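PDB 4NAX: glutathione S-transferase, N-terminal domain protein from Pseudomonas putida, which binds glutathione disulfide and, as a member of the glutathione transferase superfamily, probably acts as a transferase that uses glutathione. Local coordinates for residues E39-A44 / G102-Q107; Y113-W118 / Y178-I183; F135-A140 / Y196-L201. One frame throughout, in Å; residues are numbered along the deposited sequence. Where two conformers were deposited one is given.

Contact 1 (E39-A44 / G102-Q107); sequences EEIGLA and GQLLSQ
The carboxamide of Q103 lays one face against I41, whose CB sits 3.8 Å from CD of Q103. The two side chains cross obliquely, and the polar edges of the amide have different partners. NE2 of Q103 donates to O of I41 at 3.2 Å; it lies in the plane of that carbonyl, on a lone pair, while the oxygen is tilted 24° out of the amide plane. At the other edge, OE1 of Q103 accepts from a water 2.8 Å away that also donates to O of E40, so one amide serves two carbonyls at the end of helix 31-41, I41 directly and E40 through the water. The chain of Q103 runs straight beyond CG (chi2 -178°), which carries CD past I41 CG2. CG2 of I41 packs on CB of Q103 and lies 3.9 Å from CD1 of L104. CD1 of L104 also meets E40 CB, 3.8 Å away. The carboxylate of E40 turns elsewhere, to a salt bridge with R220 and a hydrogen bond from Y178. The arrangement belongs to the two-domain glutathione transferase fold: the linker between the domains rests on the end of a helix of the thioredoxin-like domain.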
ATOM      1  N   GLU A  39       3.178   0.831  20.866  1.00 14.26           N
ATOM      2  CA  GLU A  39       3.798   0.126  21.996  1.00 14.60           C
ATOM      3  C   GLU A  39       5.315   0.064  21.864  1.00 15.98           C
ATOM      4  O   GLU A  39       6.038   0.191  22.854  1.00 17.79           O
ATOM      5  CB  GLU A  39       3.213  -1.290  22.145  1.00 15.81           C
ATOM      6  CG  GLU A  39       1.741  -1.327  22.524  1.00 16.18           C
ATOM      7  CD  GLU A  39       1.466  -0.880  23.944  1.00 17.54           C
ATOM      8  OE1 GLU A  39       2.293  -1.149  24.837  1.00 22.82           O
ATOM      9  OE2 GLU A  39       0.398  -0.275  24.174  1.00 18.70           O
ATOM     10  N   GLU A  40       5.816  -0.190  20.659  1.00 14.62           N
ATOM     11  CA  GLU A  40       7.270  -0.292  20.426  1.00 14.70           C
ATOM     12  C   GLU A  40       7.989   1.032  20.706  1.00 15.79           C
ATOM     13  O   GLU A  40       9.074   1.025  21.268  1.00 17.90           O
ATOM     14  CB  GLU A  40       7.579  -0.692  18.981  1.00 16.30           C
ATOM     15  CG  GLU A  40       7.210  -2.120  18.613  1.00 15.00           C
ATOM     16  CD  GLU A  40       8.180  -3.198  19.108  1.00 16.38           C
ATOM     17  OE1 GLU A  40       9.072  -2.955  19.971  1.00 18.60           O
ATOM     18  OE2 GLU A  40       8.020  -4.360  18.664  1.00 15.83           O
ATOM     19  N   ILE A  41       7.395   2.139  20.265  1.00 15.23           N
ATOM     20  CA  ILE A  41       8.072   3.426  20.320  1.00 15.82           C
ATOM     21  C   ILE A  41       7.841   4.154  21.642  1.00 16.57           C
ATOM     22  O   ILE A  41       8.519   5.138  21.932  1.00 18.71           O
ATOM     23  CB  ILE A  41       7.747   4.341  19.113  1.00 16.82           C
ATOM     24  CG1 ILE A  41       6.300   4.831  19.156  1.00 15.34           C
ATOM     25  CG2 ILE A  41       8.100   3.625  17.812  1.00 16.42           C
ATOM     26  CD1 ILE A  41       5.870   5.708  17.999  1.00 19.74           C
ATOM     27  N   GLY A  42       6.895   3.671  22.442  1.00 16.04           N
ATOM     28  CA  GLY A  42       6.643   4.239  23.758  1.00 18.05           C
ATOM     29  C   GLY A  42       5.900   5.564  23.764  1.00 16.76           C
ATOM     30  O   GLY A  42       5.964   6.312  24.722  1.00 21.77           O
ATOM     31  N   LEU A  43       5.172   5.848  22.691  1.00 16.07           N
ATOM     32  CA  LEU A  43       4.427   7.092  22.580  1.00 15.90           C
ATOM     33  C   LEU A  43       3.095   6.930  23.290  1.00 16.84           C
ATOM     34  O   LEU A  43       2.350   5.964  23.036  1.00 18.34           O
ATOM     35  CB  LEU A  43       4.180   7.450  21.119  1.00 16.56           C
ATOM     36  CG  LEU A  43       3.396   8.723  20.818  1.00 16.58           C
ATOM     37  CD1 LEU A  43       4.168   9.953  21.262  1.00 19.09           C
ATOM     38  CD2 LEU A  43       3.108   8.820  19.328  1.00 18.01           C
ATOM     39  N   ALA A  44       2.776   7.878  24.163  1.00 17.08           N
ATOM     40  CA  ALA A  44       1.471   7.863  24.824  1.00 17.60           C
ATOM     41  C   ALA A  44       0.358   7.867  23.796  1.00 15.24           C
ATOM     42  O   ALA A  44       0.425   8.583  22.816  1.00 16.37           O
ATOM     43  CB  ALA A  44       1.338   9.070  25.739  1.00 19.61           C
ATOM     44  N   GLY A 102      11.463   9.066  15.211  1.00 16.11           N
ATOM     45  CA  GLY A 102      12.820   8.688  14.836  1.00 16.31           C
ATOM     46  C   GLY A 102      13.171   7.231  15.046  1.00 16.20           C
ATOM     47  O   GLY A 102      14.348   6.871  15.020  1.00 21.25           O
ATOM     48  N   GLN A 103      12.165   6.385  15.214  1.00 14.97           N
ATOM     49  CA  GLN A 103      12.361   4.959  15.466  1.00 15.50           C
ATOM     50  C   GLN A 103      11.743   4.122  14.349  1.00 15.43           C
ATOM     51  O   GLN A 103      10.712   4.486  13.785  1.00 16.66           O
ATOM     52  CB  GLN A 103      11.673   4.577  16.782  1.00 16.10           C
ATOM     53  CG  GLN A 103      12.244   5.266  18.018  1.00 18.26           C
ATOM     54  CD  GLN A 103      11.551   4.806  19.286  1.00 20.87           C
ATOM     55  OE1 GLN A 103      11.464   3.613  19.550  1.00 22.62           O
ATOM     56  NE2 GLN A 103      11.050   5.746  20.072  1.00 22.62           N
ATOM     57  N   LEU A 104      12.373   2.991  14.064  1.00 14.56           N
ATOM     58  CA  LEU A 104      11.816   1.925  13.228  1.00 14.21           C
ATOM     59  C   LEU A 104      11.707   2.273  11.758  1.00 14.22           C
ATOM     60  O   LEU A 104      11.003   1.609  10.989  1.00 14.76           O
ATOM     61  CB  LEU A 104      10.503   1.398  13.814  1.00 14.90           C
ATOM     62  CG  LEU A 104      10.680   0.803  15.223  1.00 16.62           C
ATOM     63  CD1 LEU A 104       9.345   0.528  15.864  1.00 19.63           C
ATOM     64  CD2 LEU A 104      11.470  -0.486  15.220  1.00 26.49           C
ATOM     65  N   LEU A 105      12.481   3.262  11.348  1.00 14.00           N
ATOM     66  CA  LEU A 105      12.686   3.561   9.932  1.00 14.19           C
ATOM     67  C   LEU A 105      14.059   4.217   9.871  1.00 15.26           C
ATOM     68  O   LEU A 105      14.263   5.287  10.427  1.00 16.52           O
ATOM     69  CB  LEU A 105      11.612   4.491   9.375  1.00 14.81           C
ATOM     70  CG  LEU A 105      11.723   4.908   7.906  1.00 14.61           C
ATOM     71  CD1 LEU A 105      11.803   3.708   6.969  1.00 14.55           C
ATOM     72  CD2 LEU A 105      10.560   5.822   7.511  1.00 15.75           C
ATOM     73  N   SER A 106      15.003   3.556   9.217  1.00 15.05           N
ATOM     74  CA  SER A 106      16.391   3.992   9.229  1.00 15.15           C
ATOM     75  C   SER A 106      16.556   5.407   8.746  1.00 15.20           C
ATOM     76  O   SER A 106      15.894   5.824   7.808  1.00 16.74           O
ATOM     77  CB  SER A 106      17.218   3.098   8.316  1.00 16.84           C
ATOM     78  OG  SER A 106      18.598   3.423   8.386  1.00 17.67           O
ATOM     79  N   GLN A 107      17.503   6.101   9.372  1.00 17.24           N
ATOM     80  CA  GLN A 107      17.946   7.415   8.924  1.00 19.46           C
ATOM     81  C   GLN A 107      18.946   7.312   7.766  1.00 17.03           C
ATOM     82  O   GLN A 107      19.214   8.311   7.094  1.00 20.00           O
ATOM     83  CB  GLN A 107      18.608   8.227  10.049  1.00 29.00           C
ATOM     84  CG  GLN A 107      17.969   8.129  11.434  1.00 44.62           C
ATOM     85  CD  GLN A 107      16.922   9.191  11.701  1.00 82.88           C
ATOM     86  OE1 GLN A 107      17.054  10.335  11.264  1.00101.02           O
ATOM     87  NE2 GLN A 107      15.868   8.816  12.431  1.00 62.94           N
TER
HETATM   88  O   HOH W   1      11.439   2.797  22.229  1.00 37.72           O

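Contact 2 (Y113-W118 / Y178-I183); sequences YQTLQW and YSIADI
T115 reaches across to S179, I180 and A181 with its methyl. Starting at its CB, the two branches part: OG1 turns back to its own helix and bonds to O of Q111, while CG2, anti to the backbone N, reaches toward the other segment. There CG2 of T115 meets OG of S179 at 3.4 Å, a methyl beside a hydroxyl, and also touches its CB. The same CG2 of T115 also packs on CG1 of I180 at 4.0 Å and, a little farther, on CB of A181 at 4.1 Å. The hydroxyl it touches is a helix cap. OG of S179 accepts from N of A181 at 3.0 Å, and OD2 of D182 returns the bond by accepting, through its anti lone pair, from N of S179 at 2.9 Å. This capping box, in the sequence S-I-A-D, is a recurrent feature at the start of the core helix of the C-terminal domain in glutathione transferases. OD1 of D182 has a second bond, from N of M174. One turn along, CB of W118 abuts CB of A181 at 3.8 Å, so the small alanine lets the helices approach closely. The indole then leads off: NE2 of Q117 lies 3.4 Å above one face, offset toward the rim. Further out the ring meets F121 and H167, and F88 of the second subunit edge-to-face.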
ATOM      1  N   TYR A 113      14.738   3.768   2.013  1.00 13.39           N
ATOM      2  CA  TYR A 113      14.006   3.407   0.799  1.00 13.81           C
ATOM      3  C   TYR A 113      13.759   1.905   0.700  1.00 12.62           C
ATOM      4  O   TYR A 113      12.689   1.480   0.290  1.00 13.26           O
ATOM      5  CB  TYR A 113      14.682   3.991  -0.458  1.00 13.95           C
ATOM      6  CG  TYR A 113      14.724   5.506  -0.379  1.00 13.63           C
ATOM      7  CD1 TYR A 113      13.557   6.232  -0.259  1.00 14.42           C
ATOM      8  CD2 TYR A 113      15.927   6.200  -0.382  1.00 14.37           C
ATOM      9  CE1 TYR A 113      13.568   7.604  -0.115  1.00 14.75           C
ATOM     10  CE2 TYR A 113      15.957   7.576  -0.223  1.00 14.15           C
ATOM     11  CZ  TYR A 113      14.779   8.273  -0.088  1.00 14.69           C
ATOM     12  OH  TYR A 113      14.834   9.640   0.102  1.00 16.60           O
ATOM     13  N   GLN A 114      14.709   1.079   1.119  1.00 13.46           N
ATOM     14  CA  GLN A 114      14.468  -0.369   1.132  1.00 13.36           C
ATOM     15  C   GLN A 114      13.324  -0.713   2.083  1.00 13.13           C
ATOM     16  O   GLN A 114      12.506  -1.598   1.796  1.00 13.63           O
ATOM     17  CB  GLN A 114      15.706  -1.164   1.547  1.00 15.16           C
ATOM     18  CG  GLN A 114      16.924  -0.969   0.661  1.00 16.36           C
ATOM     19  CD  GLN A 114      16.644  -1.257  -0.806  1.00 18.54           C
ATOM     20  OE1 GLN A 114      16.109  -2.312  -1.148  1.00 21.21           O
ATOM     21  NE2 GLN A 114      16.988  -0.320  -1.663  1.00 20.99           N
ATOM     22  N   THR A 115      13.245  -0.003   3.209  1.00 13.02           N
ATOM     23  CA  THR A 115      12.176  -0.244   4.172  1.00 12.73           C
ATOM     24  C   THR A 115      10.815   0.135   3.581  1.00 12.74           C
ATOM     25  O   THR A 115       9.820  -0.611   3.690  1.00 12.60           O
ATOM     26  CB  THR A 115      12.430   0.515   5.478  1.00 13.08           C
ATOM     27  OG1 THR A 115      13.698   0.111   6.017  1.00 14.54           O
ATOM     28  CG2 THR A 115      11.363   0.199   6.480  1.00 13.73           C
ATOM     29  N   LEU A 116      10.761   1.297   2.934  1.00 12.09           N
ATOM     30  CA  LEU A 116       9.529   1.753   2.307  1.00 12.51           C
ATOM     31  C   LEU A 116       9.089   0.814   1.181  1.00 12.28           C
ATOM     32  O   LEU A 116       7.913   0.578   0.989  1.00 12.28           O
ATOM     33  CB  LEU A 116       9.652   3.195   1.819  1.00 12.52           C
ATOM     34  CG  LEU A 116       9.871   4.247   2.891  1.00 13.40           C
ATOM     35  CD1 LEU A 116      10.059   5.630   2.282  1.00 16.17           C
ATOM     36  CD2 LEU A 116       8.729   4.293   3.892  1.00 14.50           C
ATOM     37  N   GLN A 117      10.049   0.283   0.435  1.00 12.16           N
ATOM     38  CA  GLN A 117       9.782  -0.732  -0.563  1.00 11.94           C
ATOM     39  C   GLN A 117       9.051  -1.928   0.045  1.00 11.89           C
ATOM     40  O   GLN A 117       8.013  -2.362  -0.458  1.00 12.20           O
ATOM     41  CB  GLN A 117      11.096  -1.180  -1.191  1.00 12.61           C
ATOM     42  CG  GLN A 117      11.046  -2.435  -2.028  1.00 12.79           C
ATOM     43  CD  GLN A 117      12.459  -2.810  -2.409  1.00 13.07           C
ATOM     44  OE1 GLN A 117      12.999  -2.340  -3.404  1.00 13.56           O
ATOM     45  NE2 GLN A 117      13.106  -3.566  -1.543  1.00 15.13           N
ATOM     46  N   TRP A 118       9.591  -2.481   1.128  1.00 11.84           N
ATOM     47  CA  TRP A 118       8.948  -3.634   1.724  1.00 12.45           C
ATOM     48  C   TRP A 118       7.600  -3.309   2.376  1.00 11.42           C
ATOM     49  O   TRP A 118       6.690  -4.141   2.358  1.00 12.04           O
ATOM     50  CB  TRP A 118       9.902  -4.345   2.674  1.00 12.33           C
ATOM     51  CG  TRP A 118      11.007  -5.060   1.932  1.00 13.07           C
ATOM     52  CD1 TRP A 118      12.349  -4.759   1.959  1.00 13.75           C
ATOM     53  CD2 TRP A 118      10.869  -6.165   1.029  1.00 12.95           C
ATOM     54  NE1 TRP A 118      13.040  -5.620   1.139  1.00 15.39           N
ATOM     55  CE2 TRP A 118      12.153  -6.490   0.556  1.00 14.13           C
ATOM     56  CE3 TRP A 118       9.789  -6.911   0.573  1.00 13.37           C
ATOM     57  CZ2 TRP A 118      12.372  -7.565  -0.325  1.00 15.36           C
ATOM     58  CZ3 TRP A 118      10.004  -7.962  -0.284  1.00 14.18           C
ATOM     59  CH2 TRP A 118      11.289  -8.276  -0.730  1.00 15.06           C
ATOM     60  N   TYR A 178      15.191  -4.028  12.617  1.00 15.69           N
ATOM     61  CA  TYR A 178      13.759  -4.154  12.843  1.00 15.39           C
ATOM     62  C   TYR A 178      13.083  -2.837  12.488  1.00 14.00           C
ATOM     63  O   TYR A 178      13.565  -1.759  12.840  1.00 14.79           O
ATOM     64  CB  TYR A 178      13.510  -4.506  14.306  1.00 15.69           C
ATOM     65  CG  TYR A 178      12.054  -4.634  14.733  1.00 15.24           C
ATOM     66  CD1 TYR A 178      11.222  -5.580  14.166  1.00 15.77           C
ATOM     67  CD2 TYR A 178      11.541  -3.833  15.747  1.00 16.02           C
ATOM     68  CE1 TYR A 178       9.914  -5.740  14.596  1.00 15.43           C
ATOM     69  CE2 TYR A 178      10.243  -3.975  16.185  1.00 15.31           C
ATOM     70  CZ  TYR A 178       9.419  -4.929  15.607  1.00 15.13           C
ATOM     71  OH  TYR A 178       8.120  -5.109  16.048  1.00 15.56           O
ATOM     72  N   SER A 179      11.974  -2.909  11.762  1.00 14.04           N
ATOM     73  CA  SER A 179      11.384  -1.695  11.205  1.00 12.77           C
ATOM     74  C   SER A 179       9.887  -1.815  11.035  1.00 12.36           C
ATOM     75  O   SER A 179       9.278  -2.880  11.236  1.00 12.96           O
ATOM     76  CB  SER A 179      11.986  -1.419   9.824  1.00 14.06           C
ATOM     77  OG  SER A 179      11.432  -2.289   8.830  1.00 13.89           O
ATOM     78  N   ILE A 180       9.298  -0.696  10.611  1.00 12.39           N
ATOM     79  CA  ILE A 180       7.892  -0.675  10.241  1.00 12.43           C
ATOM     80  C   ILE A 180       7.523  -1.692   9.159  1.00 11.92           C
ATOM     81  O   ILE A 180       6.346  -2.074   9.069  1.00 12.87           O
ATOM     82  CB  ILE A 180       7.413   0.741   9.837  1.00 11.89           C
ATOM     83  CG1 ILE A 180       8.186   1.320   8.649  1.00 12.90           C
ATOM     84  CG2 ILE A 180       7.442   1.650  11.056  1.00 13.85           C
ATOM     85  CD1 ILE A 180       7.663   2.679   8.201  1.00 13.78           C
ATOM     86  N   ALA A 181       8.470  -2.117   8.315  1.00 11.94           N
ATOM     87  CA  ALA A 181       8.142  -3.168   7.336  1.00 12.29           C
ATOM     88  C   ALA A 181       7.800  -4.485   8.043  1.00 12.34           C
ATOM     89  O   ALA A 181       6.888  -5.203   7.620  1.00 12.97           O
ATOM     90  CB  ALA A 181       9.275  -3.377   6.338  1.00 13.42           C
ATOM     91  N   ASP A 182       8.550  -4.838   9.083  1.00 12.40           N
ATOM     92  CA  ASP A 182       8.247  -6.049   9.853  1.00 12.69           C
ATOM     93  C   ASP A 182       6.903  -5.935  10.551  1.00 11.89           C
ATOM     94  O   ASP A 182       6.106  -6.873  10.562  1.00 12.56           O
ATOM     95  CB  ASP A 182       9.337  -6.344  10.864  1.00 13.53           C
ATOM     96  CG  ASP A 182      10.707  -6.361  10.228  1.00 14.03           C
ATOM     97  OD1 ASP A 182      10.964  -7.241   9.386  1.00 15.05           O
ATOM     98  OD2 ASP A 182      11.518  -5.485  10.550  1.00 14.74           O
ATOM     99  N   ILE A 183       6.670  -4.769  11.144  1.00 12.27           N
ATOM    100  CA  ILE A 183       5.425  -4.523  11.859  1.00 12.26           C
ATOM    101  C   ILE A 183       4.223  -4.611  10.906  1.00 11.76           C
ATOM    102  O   ILE A 183       3.149  -5.088  11.286  1.00 12.35           O
ATOM    103  CB  ILE A 183       5.494  -3.179  12.609  1.00 12.59           C
ATOM    104  CG1 ILE A 183       6.547  -3.294  13.728  1.00 13.45           C
ATOM    105  CG2 ILE A 183       4.134  -2.789  13.178  1.00 13.58           C
ATOM    106  CD1 ILE A 183       6.906  -1.970  14.365  1.00 15.58           C
TER

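Contact 3 (F135-A140 / Y196-L201); sequences FFHFFA and YNARDL. With FMT (formic acid), chain E.
H137 and L201 reach toward each other tip to tip, CD1 of L201 over the imidazole face, 3.7 Å from the ring centroid, a CH-pi contact. CG of H137 is anti to the backbone N (chi1 -176°), toward the 196-201 loop. NE2 of H137 donates to O of N197 at 2.9 Å, the donor 56° above the carbonyl plane. ND1 of H137 donates almost straight (166°) to O2 of a formic acid, probably from the crystallisation liquor, at 2.6 Å. With both nitrogens donating, the imidazole is probably cationic and its partner formate. An alanine at H137 would probably leave O of N197, the formate and L201 CD1 each short of a partner. F138 crosses Y196 at about a right angle, CD2 of F138 4.2 Å from CD1 of Y196, and turns an edge to OD1 of N197. F139 meets the same tyrosine at a slant, its CE2 3.8 Å from CE1 of Y196, while CD2 of F138 lies 3.5 Å above the centre of the F139 ring. This joins the end of helix 109-137 to the loop after helix 180-193 in the helical glutathione transferase domain, the Y196 side chain within about 4 Å of bound glutathione disulfide (nearest atoms).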
ATOM      1  N   PHE A 135     -11.313 -14.428   2.798  1.00 15.13           N
ATOM      2  CA  PHE A 135     -12.667 -14.450   2.252  1.00 15.36           C
ATOM      3  C   PHE A 135     -13.046 -15.830   1.711  1.00 15.53           C
ATOM      4  O   PHE A 135     -14.149 -16.324   1.977  1.00 16.28           O
ATOM      5  CB  PHE A 135     -12.876 -13.413   1.151  1.00 15.36           C
ATOM      6  CG  PHE A 135     -14.292 -13.378   0.668  1.00 15.58           C
ATOM      7  CD1 PHE A 135     -15.294 -12.895   1.501  1.00 18.14           C
ATOM      8  CD2 PHE A 135     -14.645 -13.919  -0.560  1.00 16.52           C
ATOM      9  CE1 PHE A 135     -16.620 -12.933   1.101  1.00 19.13           C
ATOM     10  CE2 PHE A 135     -15.963 -13.949  -0.963  1.00 17.27           C
ATOM     11  CZ  PHE A 135     -16.948 -13.455  -0.136  1.00 18.59           C
ATOM     12  N   PHE A 136     -12.140 -16.442   0.949  1.00 14.79           N
ATOM     13  CA  PHE A 136     -12.422 -17.691   0.238  1.00 15.04           C
ATOM     14  C   PHE A 136     -12.165 -18.975   1.015  1.00 15.52           C
ATOM     15  O   PHE A 136     -12.483 -20.072   0.532  1.00 16.99           O
ATOM     16  CB  PHE A 136     -11.706 -17.712  -1.119  1.00 15.28           C
ATOM     17  CG  PHE A 136     -12.312 -16.763  -2.120  1.00 15.53           C
ATOM     18  CD1 PHE A 136     -13.572 -17.026  -2.660  1.00 15.96           C
ATOM     19  CD2 PHE A 136     -11.663 -15.602  -2.501  1.00 15.26           C
ATOM     20  CE1 PHE A 136     -14.152 -16.161  -3.551  1.00 17.37           C
ATOM     21  CE2 PHE A 136     -12.239 -14.727  -3.408  1.00 16.36           C
ATOM     22  CZ  PHE A 136     -13.484 -15.012  -3.942  1.00 16.39           C
ATOM     23  N   HIS A 137     -11.625 -18.845   2.226  1.00 16.23           N
ATOM     24  CA  HIS A 137     -11.383 -20.009   3.085  1.00 17.03           C
ATOM     25  C   HIS A 137     -12.012 -19.931   4.472  1.00 18.05           C
ATOM     26  O   HIS A 137     -12.268 -20.960   5.087  1.00 20.81           O
ATOM     27  CB  HIS A 137      -9.879 -20.265   3.234  1.00 17.17           C
ATOM     28  CG  HIS A 137      -9.561 -21.497   4.021  1.00 19.60           C
ATOM     29  ND1 HIS A 137      -9.966 -22.754   3.632  1.00 22.34           N
ATOM     30  CD2 HIS A 137      -8.906 -21.660   5.194  1.00 21.72           C
ATOM     31  CE1 HIS A 137      -9.556 -23.639   4.520  1.00 25.41           C
ATOM     32  NE2 HIS A 137      -8.911 -23.002   5.477  1.00 25.59           N
ATOM     33  N   PHE A 138     -12.259 -18.722   4.956  1.00 17.64           N
ATOM     34  CA  PHE A 138     -12.750 -18.518   6.318  1.00 19.27           C
ATOM     35  C   PHE A 138     -14.108 -17.807   6.383  1.00 19.20           C
ATOM     36  O   PHE A 138     -14.939 -18.137   7.231  1.00 23.59           O
ATOM     37  CB  PHE A 138     -11.662 -17.779   7.130  1.00 20.66           C
ATOM     38  CG  PHE A 138     -11.986 -17.616   8.589  1.00 23.87           C
ATOM     39  CD1 PHE A 138     -11.877 -18.687   9.464  1.00 29.26           C
ATOM     40  CD2 PHE A 138     -12.384 -16.387   9.083  1.00 25.43           C
ATOM     41  CE1 PHE A 138     -12.187 -18.529  10.810  1.00 31.57           C
ATOM     42  CE2 PHE A 138     -12.681 -16.219  10.423  1.00 31.22           C
ATOM     43  CZ  PHE A 138     -12.592 -17.290  11.284  1.00 31.43           C
ATOM     44  N   PHE A 139     -14.331 -16.824   5.518  1.00 18.92           N
ATOM     45  CA  PHE A 139     -15.591 -16.090   5.498  1.00 20.22           C
ATOM     46  C   PHE A 139     -16.526 -16.669   4.412  1.00 19.98           C
ATOM     47  O   PHE A 139     -16.416 -17.842   4.078  1.00 21.51           O
ATOM     48  CB  PHE A 139     -15.342 -14.575   5.382  1.00 20.84           C
ATOM     49  CG  PHE A 139     -14.536 -14.004   6.532  1.00 21.79           C
ATOM     50  CD1 PHE A 139     -15.090 -13.913   7.817  1.00 25.91           C
ATOM     51  CD2 PHE A 139     -13.234 -13.559   6.351  1.00 23.74           C
ATOM     52  CE1 PHE A 139     -14.356 -13.394   8.877  1.00 32.78           C
ATOM     53  CE2 PHE A 139     -12.501 -13.041   7.408  1.00 26.64           C
ATOM     54  CZ  PHE A 139     -13.056 -12.960   8.669  1.00 28.86           C
ATOM     55  N   ALA A 140     -17.443 -15.887   3.863  1.00 22.42           N
ATOM     56  CA  ALA A 140     -18.521 -16.460   3.045  1.00 24.47           C
ATOM     57  C   ALA A 140     -18.032 -17.215   1.816  1.00 22.61           C
ATOM     58  O   ALA A 140     -18.603 -18.248   1.406  1.00 22.86           O
ATOM     59  CB  ALA A 140     -19.501 -15.370   2.638  1.00 29.43           C
ATOM     60  N   TYR A 196      -7.329 -17.303   9.955  1.00 20.08           N
ATOM     61  CA  TYR A 196      -7.946 -17.807   8.735  1.00 20.21           C
ATOM     62  C   TYR A 196      -7.835 -19.301   8.577  1.00 22.60           C
ATOM     63  O   TYR A 196      -8.399 -19.854   7.624  1.00 25.36           O
ATOM     64  CB  TYR A 196      -7.346 -17.173   7.492  1.00 19.49           C
ATOM     65  CG  TYR A 196      -7.577 -15.711   7.324  1.00 18.40           C
ATOM     66  CD1 TYR A 196      -8.575 -15.021   8.018  1.00 19.09           C
ATOM     67  CD2 TYR A 196      -6.833 -15.019   6.372  1.00 17.69           C
ATOM     68  CE1 TYR A 196      -8.788 -13.676   7.793  1.00 20.42           C
ATOM     69  CE2 TYR A 196      -7.037 -13.679   6.158  1.00 18.99           C
ATOM     70  CZ  TYR A 196      -8.008 -13.007   6.850  1.00 18.06           C
ATOM     71  OH  TYR A 196      -8.173 -11.666   6.619  1.00 22.53           O
ATOM     72  N   ASN A 197      -7.110 -19.960   9.474  1.00 22.84           N
ATOM     73  CA  ASN A 197      -6.989 -21.415   9.410  1.00 25.96           C
ATOM     74  C   ASN A 197      -6.403 -21.912   8.072  1.00 22.55           C
ATOM     75  O   ASN A 197      -6.817 -22.947   7.538  1.00 24.59           O
ATOM     76  CB  ASN A 197      -8.365 -22.091   9.591  1.00 32.16           C
ATOM     77  CG  ASN A 197      -9.030 -21.793  10.917  1.00 66.43           C
ATOM     78  OD1 ASN A 197     -10.252 -21.654  10.972  1.00104.81           O
ATOM     79  ND2 ASN A 197      -8.257 -21.738  11.993  1.00 41.90           N
ATOM     80  N   ALA A 198      -5.464 -21.148   7.513  1.00 21.58           N
ATOM     81  CA  ALA A 198      -4.937 -21.429   6.174  1.00 20.94           C
ATOM     82  C   ALA A 198      -3.520 -21.979   6.166  1.00 21.97           C
ATOM     83  O   ALA A 198      -2.864 -22.027   5.131  1.00 21.86           O
ATOM     84  CB  ALA A 198      -5.025 -20.187   5.300  1.00 21.54           C
ATOM     85  N   ARG A 199      -3.060 -22.419   7.324  1.00 23.83           N
ATOM     86  CA  ARG A 199      -1.704 -22.936   7.449  0.50 25.97           C
ATOM     87  C   ARG A 199      -1.396 -24.065   6.441  1.00 25.47           C
ATOM     88  O   ARG A 199      -0.395 -24.025   5.712  1.00 28.74           O
ATOM     89  CB  ARG A 199      -1.493 -23.395   8.884  0.50 27.20           C
ATOM     90  CG  ARG A 199      -0.048 -23.571   9.239  0.50 36.06           C
ATOM     91  CD  ARG A 199       0.116 -24.185  10.605  0.50 44.25           C
ATOM     92  NE  ARG A 199       1.526 -24.102  10.913  0.50 60.63           N
ATOM     93  CZ  ARG A 199       2.064 -23.131  11.631  0.50 79.13           C
ATOM     94  NH1 ARG A 199       1.293 -22.190  12.160  0.50 93.18           N
ATOM     95  NH2 ARG A 199       3.370 -23.115  11.835  0.50 86.73           N
ATOM     96  N   ASP A 200      -2.276 -25.057   6.381  1.00 28.44           N
ATOM     97  CA  ASP A 200      -2.102 -26.169   5.455  1.00 31.38           C
ATOM     98  C   ASP A 200      -2.380 -25.735   4.009  1.00 28.98           C
ATOM     99  O   ASP A 200      -1.656 -26.116   3.074  1.00 29.56           O
ATOM    100  CB  ASP A 200      -3.013 -27.341   5.847  1.00 41.06           C
ATOM    101  CG  ASP A 200      -2.606 -28.004   7.167  1.00 69.55           C
ATOM    102  OD1 ASP A 200      -1.506 -27.722   7.701  1.00 50.11           O
ATOM    103  OD2 ASP A 200      -3.401 -28.824   7.675  1.00 82.87           O
ATOM    104  N   LEU A 201      -3.414 -24.917   3.827  1.00 26.84           N
ATOM    105  CA  LEU A 201      -3.771 -24.430   2.490  1.00 26.17           C
ATOM    106  C   LEU A 201      -2.587 -23.740   1.778  1.00 26.48           C
ATOM    107  O   LEU A 201      -2.404 -23.884   0.582  1.00 25.67           O
ATOM    108  CB  LEU A 201      -4.932 -23.425   2.576  1.00 32.35           C
ATOM    109  CG  LEU A 201      -6.286 -23.589   1.909  1.00 46.92           C
ATOM    110  CD1 LEU A 201      -6.909 -22.194   1.879  1.00 30.96           C
ATOM    111  CD2 LEU A 201      -6.179 -24.206   0.524  1.00 34.25           C
TER
HETATM  112  C   FMT E 303     -12.417 -23.396   1.158  1.00 19.10           C
HETATM  113  O1  FMT E 303     -12.791 -23.805   0.070  1.00 27.81           O
HETATM  114  O2  FMT E 303     -11.158 -23.646   1.500  1.00 26.16           O

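From the N terminus, the chain first leaves residues 39-44 at the end of helix 31-41, runs through three of the four strands of the sheet and helix 90-101, and returns at 102-107, where contact 1 closes. Contact 2 opens next at 113-118, and contact 3 at 135-140 on the same long helix 109-137. Contact 2 closes at 178-183 and contact 3 at 196-201, so these two cross, while contact 1 precedes both in series. Contacts 1 and 2 touch, through a probable backbone hydrogen bond from I180 to L104 and the packing of L104 on Y178, so the linker resting on the thioredoxin-like domain is also tied to the helical one. Contact 3 stands apart, its nearest atoms about 14 Å from those of contact 2.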